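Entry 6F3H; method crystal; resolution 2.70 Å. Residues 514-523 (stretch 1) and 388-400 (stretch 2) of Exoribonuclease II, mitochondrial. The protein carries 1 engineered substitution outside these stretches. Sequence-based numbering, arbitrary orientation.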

# COMPACT_ATOMS: atom_id res chain seq x y z
N VAL A 514 25.30 17.20 2.52
CA VAL A 514 25.15 15.76 2.49
C VAL A 514 26.54 15.15 2.44
O VAL A 514 27.36 15.57 1.61
CB VAL A 514 24.30 15.30 1.28
CG1 VAL A 514 23.98 13.80 1.36
CG2 VAL A 514 23.02 16.09 1.14
N ARG A 515 26.81 14.19 3.33
CA ARG A 515 28.12 13.55 3.42
C ARG A 515 27.97 12.08 3.77
O ARG A 515 27.04 11.69 4.48
CB ARG A 515 29.02 14.11 4.51
CG ARG A 515 29.59 15.44 4.26
CD ARG A 515 30.32 15.89 5.52
NE ARG A 515 29.48 16.78 6.30
CZ ARG A 515 29.70 17.10 7.57
NH1 ARG A 515 30.74 16.60 8.21
NH2 ARG A 515 28.87 17.93 8.18
N LEU A 516 28.92 11.28 3.30
CA LEU A 516 29.05 9.90 3.74
C LEU A 516 29.83 9.91 5.04
O LEU A 516 30.97 10.36 5.05
CB LEU A 516 29.78 9.05 2.70
CG LEU A 516 29.24 8.93 1.26
CD1 LEU A 516 30.09 7.94 0.45
CD2 LEU A 516 27.75 8.56 1.18
N GLY A 517 29.22 9.44 6.12
CA GLY A 517 29.87 9.59 7.41
C GLY A 517 30.23 8.33 8.17
O GLY A 517 30.15 7.23 7.62
N ILE A 518 30.67 8.50 9.42
CA ILE A 518 30.90 7.40 10.36
C ILE A 518 30.50 7.92 11.72
O ILE A 518 30.68 9.10 12.04
CB ILE A 518 32.36 6.90 10.40
CG1 ILE A 518 32.84 6.44 9.04
CG2 ILE A 518 32.53 5.73 11.38
CD1 ILE A 518 34.33 6.21 9.00
N VAL A 519 29.96 7.03 12.53
CA VAL A 519 29.51 7.36 13.87
C VAL A 519 29.74 6.12 14.71
O VAL A 519 29.85 5.01 14.18
CB VAL A 519 28.01 7.74 13.88
CG1 VAL A 519 27.75 8.97 13.04
CG2 VAL A 519 27.21 6.59 13.37
N SER A 520 29.85 6.29 16.02
CA SER A 520 30.02 5.08 16.80
C SER A 520 29.48 5.23 18.21
O SER A 520 29.40 4.26 18.95
CB SER A 520 31.49 4.67 16.85
OG SER A 520 32.32 5.82 16.87
N ASN A 521 29.09 6.44 18.59
CA ASN A 521 28.60 6.65 19.94
C ASN A 521 27.09 6.72 19.85
O ASN A 521 26.53 7.74 19.47
CB ASN A 521 29.18 7.92 20.53
CG ASN A 521 28.73 8.15 21.96
OD1 ASN A 521 28.33 7.22 22.67
ND2 ASN A 521 28.79 9.41 22.39
N PHE A 522 26.43 5.63 20.25
CA PHE A 522 24.97 5.50 20.18
C PHE A 522 24.37 5.36 21.57
O PHE A 522 24.33 4.24 22.12
CB PHE A 522 24.56 4.28 19.36
CG PHE A 522 24.93 4.32 17.90
CD1 PHE A 522 24.39 5.26 17.04
CD2 PHE A 522 25.78 3.34 17.39
CE1 PHE A 522 24.73 5.25 15.70
CE2 PHE A 522 26.12 3.33 16.07
CZ PHE A 522 25.59 4.28 15.22
N PRO A 523 23.85 6.43 22.17
CA PRO A 523 23.08 6.29 23.42
C PRO A 523 21.84 5.39 23.29
O PRO A 523 21.10 5.45 22.30
CB PRO A 523 22.69 7.74 23.73
CG PRO A 523 23.80 8.54 23.14
CD PRO A 523 24.16 7.84 21.87
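Stretch 2 388-400: DRYDFGDMPVFCI

Stretch 2 runs alongside stretch 1 in the same direction, in two runs, Gly517 to Val519 beside Tyr390 to Phe392 and Asn521 to Pro523 beside Pro396 to Phe398, with two extra residues of stretch 2 taken up by the turn between them; the pair buries 1036 Å². Its backbone is mostly irregular. Near the start it is extended and pairs loosely with the strand 514-519: Tyr390 N reaches Leu516 O at 2.8 Å and Ile518 N reaches Tyr390 O at 2.8 Å, both weak, bent bonds. Phe392 N to Ile518 O, 3.0 Å, is straighter. A type II' turn from Phe392 to Met395 then bulges the chain, with Gly393 at its positive-phi corner, before Val397 N returns to bond Asn521 O at 2.8 Å.

Gly517 leaves a hollow in the first half. With no side chain there, the edge of the Phe392 ring comes in, CE1 lying 3.7 Å from Gly517 CA; a CB on that glycine would stand 2.4 Å from CE1, a clash. Val519 CG1 packs 3.8 Å from Phe392 CD1. The Arg515 guanidinium sits over the Tyr390 face and turns an edge to it, NH1 3.1 Å from Tyr390 CE2, with CZ 4.2 Å from the ring centroid, a cation-pi contact, while Phe392 CZ covers one guanidinium face. Arg389 extends across Leu516, whose CB lies over one face of its guanidinium, and its NE bonds Gly517 O at 3.1 Å.

The bulge is bridged by polar groups. Asn521 ND2 bonds Asp394 O at 2.7 Å, and one water accepts from Ser520 OG and donates to Asp391 OD1 and Gly393 O.

Beyond it, apolar side chains pack. Val397 touches two side chains, its CG2 3.9 Å from Val519 CB and its CB 3.7 Å from Phe522 CD1. Pro523 CG meets Pro396 CB at 3.9 Å and Phe398 CE1 at 4.0 Å, so one proline ring touches two neighbours.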

# COMPACT_ATOMS: atom_id res chain seq x y z
N ASP A 388 35.80 6.77 1.81
CA ASP A 388 36.28 8.16 1.98
C ASP A 388 35.23 9.00 2.74
O ASP A 388 34.65 9.96 2.24
CB ASP A 388 36.63 8.74 0.62
CG ASP A 388 37.32 10.11 0.71
OD1 ASP A 388 36.99 10.90 1.61
OD2 ASP A 388 38.23 10.37 -0.11
N ARG A 389 34.97 8.64 3.98
CA ARG A 389 33.82 9.14 4.71
C ARG A 389 34.22 10.05 5.86
O ARG A 389 35.15 9.74 6.61
CB ARG A 389 33.04 7.95 5.25
CG ARG A 389 33.03 6.80 4.28
CD ARG A 389 32.37 5.60 4.89
NE ARG A 389 30.94 5.77 4.99
CZ ARG A 389 30.11 5.56 3.98
NH1 ARG A 389 30.59 5.17 2.80
NH2 ARG A 389 28.81 5.73 4.15
N TYR A 390 33.50 11.17 6.02
CA TYR A 390 33.67 12.02 7.20
C TYR A 390 33.39 11.28 8.51
O TYR A 390 32.39 10.58 8.62
CB TYR A 390 32.74 13.22 7.08
CG TYR A 390 32.81 14.18 8.23
CD1 TYR A 390 32.11 13.95 9.41
CD2 TYR A 390 33.58 15.33 8.14
CE1 TYR A 390 32.18 14.84 10.47
CE2 TYR A 390 33.65 16.23 9.19
CZ TYR A 390 32.95 15.98 10.35
OH TYR A 390 33.02 16.87 11.38
N ASP A 391 34.25 11.44 9.52
CA ASP A 391 34.02 10.81 10.81
C ASP A 391 33.57 11.83 11.85
O ASP A 391 34.29 12.80 12.14
CB ASP A 391 35.24 10.07 11.34
CG ASP A 391 34.89 9.11 12.51
OD1 ASP A 391 34.04 9.48 13.36
OD2 ASP A 391 35.43 7.98 12.58
N PHE A 392 32.42 11.56 12.47
CA PHE A 392 31.84 12.37 13.52
C PHE A 392 32.39 12.01 14.89
O PHE A 392 32.06 12.67 15.89
CB PHE A 392 30.32 12.21 13.50
CG PHE A 392 29.68 12.67 12.21
CD1 PHE A 392 29.54 11.78 11.13
CD2 PHE A 392 29.24 13.98 12.06
CE1 PHE A 392 28.96 12.20 9.91
CE2 PHE A 392 28.65 14.42 10.86
CZ PHE A 392 28.51 13.53 9.78
N GLY A 393 33.23 10.99 14.95
CA GLY A 393 33.89 10.64 16.18
C GLY A 393 32.94 10.11 17.23
O GLY A 393 32.15 9.19 16.99
N ASP A 394 33.04 10.70 18.41
CA ASP A 394 32.33 10.25 19.58
C ASP A 394 31.08 11.07 19.78
O ASP A 394 30.37 10.88 20.77
CB ASP A 394 33.23 10.36 20.81
CG ASP A 394 32.73 9.55 21.98
OD1 ASP A 394 32.62 8.32 21.82
OD2 ASP A 394 32.47 10.14 23.06
N MSE A 395 30.82 11.98 18.88
CA MSE A 395 29.58 12.67 18.88
C MSE A 395 28.44 11.68 19.00
O MSE A 395 28.39 10.69 18.26
CB MSE A 395 29.43 13.47 17.62
CG MSE A 395 28.05 13.98 17.43
SE MSE A 395 27.87 14.80 15.69
CE MSE A 395 26.81 16.36 16.22
N PRO A 396 27.54 11.94 19.96
CA PRO A 396 26.46 11.00 20.27
C PRO A 396 25.31 11.11 19.29
O PRO A 396 24.85 12.21 18.95
CB PRO A 396 26.00 11.42 21.67
CG PRO A 396 26.46 12.81 21.82
CD PRO A 396 27.41 13.19 20.72
N VAL A 397 24.81 9.94 18.91
CA VAL A 397 23.75 9.76 17.93
C VAL A 397 22.57 9.08 18.59
O VAL A 397 22.70 7.93 19.04
CB VAL A 397 24.22 8.90 16.76
CG1 VAL A 397 23.16 8.87 15.72
CG2 VAL A 397 25.49 9.50 16.23
N PHE A 398 21.41 9.71 18.54
CA PHE A 398 20.20 9.20 19.16
C PHE A 398 19.33 8.44 18.16
O PHE A 398 18.78 9.03 17.22
CB PHE A 398 19.42 10.35 19.77
CG PHE A 398 20.19 11.18 20.76
CD1 PHE A 398 20.46 10.69 22.03
CD2 PHE A 398 20.58 12.48 20.45
CE1 PHE A 398 21.14 11.47 22.96
CE2 PHE A 398 21.26 13.27 21.37
CZ PHE A 398 21.54 12.77 22.62
N CYS A 399 19.15 7.13 18.39
CA CYS A 399 18.28 6.26 17.59
C CYS A 399 17.05 5.91 18.41
O CYS A 399 17.04 4.94 19.17
CB CYS A 399 19.03 5.01 17.16
SG CYS A 399 20.45 5.34 16.09
N ILE A 400 16.00 6.72 18.23
CA ILE A 400 14.79 6.63 19.04
C ILE A 400 13.82 5.71 18.32
O ILE A 400 13.08 6.14 17.44
CB ILE A 400 14.19 8.00 19.27
CG1 ILE A 400 15.30 8.95 19.65
CG2 ILE A 400 13.11 7.91 20.33
CD1 ILE A 400 14.80 10.29 19.96
O HOH W 1 32.94 7.43 14.90
O HOH W 2 19.32 3.17 20.87